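Local coordinates for YjbQ family protein (Aeropyrum pernix, PDB 2P6H) that is of unknown function but belongs to the YjbQ (UPF0047) family and forms an assembly of three chains, at residues L68-G72 / G73-H77. Numbering follows the deposited sequence.
Sequences LTKPG and GPWKH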
loop_
_atom_site.group_PDB
_atom_site.type_symbol
_atom_site.label_atom_id
_atom_site.label_comp_id
_atom_site.label_asym_id
_atom_site.label_seq_id
_atom_site.Cartn_x
_atom_site.Cartn_y
_atom_site.Cartn_z
ATOM N N LEU A 68 3.087 10.152 14.421
ATOM C CA LEU A 68 3.538 10.576 13.096
ATOM C C LEU A 68 2.685 11.637 12.491
ATOM O O LEU A 68 3.166 12.599 11.907
ATOM C CB LEU A 68 3.307 9.456 12.174
ATOM C CG LEU A 68 4.142 8.223 12.537
ATOM C CD1 LEU A 68 4.006 7.097 11.510
ATOM C CD2 LEU A 68 5.637 8.526 12.644
ATOM N N THR A 69 1.362 11.555 12.612
ATOM C CA THR A 69 0.460 12.517 11.976
ATOM C C THR A 69 0.061 13.787 12.736
ATOM O O THR A 69 -0.469 14.724 12.142
ATOM C CB THR A 69 -0.808 11.796 11.507
ATOM O OG1 THR A 69 -1.578 11.389 12.640
ATOM C CG2 THR A 69 -0.432 10.554 10.684
ATOM N N LYS A 70 0.309 13.807 14.040
ATOM C CA LYS A 70 0.040 14.975 14.914
ATOM C C LYS A 70 -1.364 15.581 14.777
ATOM O O LYS A 70 -1.568 16.605 14.138
ATOM C CB LYS A 70 1.008 16.071 14.549
ATOM C CG LYS A 70 2.445 15.680 14.781
ATOM C CD LYS A 70 3.338 16.793 14.284
ATOM C CE LYS A 70 4.740 16.292 13.917
ATOM N NZ LYS A 70 5.410 17.278 13.071
ATOM N N PRO A 71 -2.368 14.965 15.423
ATOM C CA PRO A 71 -3.720 15.536 15.344
ATOM C C PRO A 71 -3.660 16.929 15.985
ATOM O O PRO A 71 -3.115 17.083 17.082
ATOM C CB PRO A 71 -4.563 14.562 16.170
ATOM C CG PRO A 71 -3.786 13.262 16.312
ATOM C CD PRO A 71 -2.368 13.760 16.266
ATOM N N GLY A 72 -4.180 17.936 15.289
ATOM C CA GLY A 72 -4.162 19.290 15.816
ATOM C C GLY A 72 -2.815 19.973 15.672
ATOM O O GLY A 72 -2.636 21.104 16.131
ATOM N N GLY A 73 -1.872 19.282 15.034
ATOM C CA GLY A 73 -0.544 19.826 14.829
ATOM C C GLY A 73 -0.540 20.989 13.858
ATOM O O GLY A 73 -1.595 21.368 13.351
ATOM N N PRO A 74 0.636 21.571 13.568
ATOM C CA PRO A 74 0.751 22.705 12.648
ATOM C C PRO A 74 0.603 22.324 11.184
ATOM O O PRO A 74 1.588 22.257 10.449
ATOM C CB PRO A 74 2.135 23.257 12.963
ATOM C CG PRO A 74 2.969 22.126 13.419
ATOM C CD PRO A 74 1.956 21.238 14.134
ATOM N N TRP A 75 -0.636 22.085 10.774
ATOM C CA TRP A 75 -0.947 21.720 9.396
ATOM C C TRP A 75 -1.757 22.850 8.773
ATOM O O TRP A 75 -2.655 23.398 9.409
ATOM C CB TRP A 75 -1.766 20.426 9.359
ATOM C CG TRP A 75 -1.065 19.264 9.982
ATOM C CD1 TRP A 75 -1.469 18.540 11.073
ATOM C CD2 TRP A 75 0.173 18.695 9.559
ATOM N NE1 TRP A 75 -0.552 17.552 11.351
ATOM C CE2 TRP A 75 0.465 17.625 10.434
ATOM C CE3 TRP A 75 1.069 18.986 8.520
ATOM C CZ2 TRP A 75 1.618 16.847 10.303
ATOM C CZ3 TRP A 75 2.216 18.212 8.390
ATOM C CH2 TRP A 75 2.476 17.151 9.279
ATOM N N LYS A 76 -1.437 23.198 7.533
ATOM C CA LYS A 76 -2.150 24.279 6.860
ATOM C C LYS A 76 -3.606 23.908 6.557
ATOM O O LYS A 76 -4.473 24.759 6.412
ATOM C CB LYS A 76 -1.419 24.592 5.556
ATOM C CG LYS A 76 -0.090 25.304 5.800
ATOM C CD LYS A 76 0.729 25.448 4.519
ATOM C CE LYS A 76 1.605 26.703 4.529
ATOM N NZ LYS A 76 2.849 26.442 3.807
ATOM N N HIS A 77 -3.892 22.612 6.462
ATOM C CA HIS A 77 -5.260 22.153 6.229
ATOM C C HIS A 77 -6.125 22.601 7.421
ATOM O O HIS A 77 -7.349 22.637 7.313
ATOM C CB HIS A 77 -5.306 20.625 6.100
ATOM C CG HIS A 77 -6.654 20.080 5.747
ATOM N ND1 HIS A 77 -7.316 20.399 4.575
ATOM C CD2 HIS A 77 -7.464 19.208 6.397
ATOM C CE1 HIS A 77 -8.460 19.751 4.523
ATOM N NE2 HIS A 77 -8.575 19.017 5.621
#
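The indole of Trp75 meets the end of helix 55-69 by its pyrrole edge, where two successive carbonyl oxygens converge on the one N-H. Trp75 NE1 lies 2.9 Å from Thr69 O, which is tilted from the ring plane, and 3.1 Å from Lys70 O, which sits in that plane. Neither bond is straight, with N-H...O angles of 132° and 141°, as expected when a single hydrogen is shared between two acceptors. Outside these segments the Trp75 side chain touches Ala84 and Leu88 of helix 84-93, and Trp75 also packs on Asp60 of the second subunit. With its CG anti to the carbonyl carbon (chi1 -59°), Trp75 turns its ring back toward the helix end. Lys70 CB lies 3.9 Å from Trp75 NE1, a van der Waals contact at the ring's edge, while the extended lysine chain runs on to a salt bridge with Glu67 of the second subunit. Lys70 also begins a type II beta turn closed by Gly73 N, 2.8 Å from Lys70 O. Gly73 N and Trp75 NE1 approach Lys70 O from opposite faces of its carbonyl plane. Pro71 suits the second position, since its ring holds phi in the range needed there; Gly72 suits the third, where phi is positive. At Gly73 any beta carbon would collide with Lys70 CB. Pro74 then centres an inverse gamma turn, in which Trp75 N donates a hydrogen bond to Gly73 O. A phenylalanine in place of Trp75 has no N-H to offer, and would probably leave Thr69 O without this donor and weaken the tie between loop and helix end. One buried N-H satisfies carbonyls at a helix end where the regular backbone bonding pattern stops, tying the following loop back onto the helix beside the subunit interface.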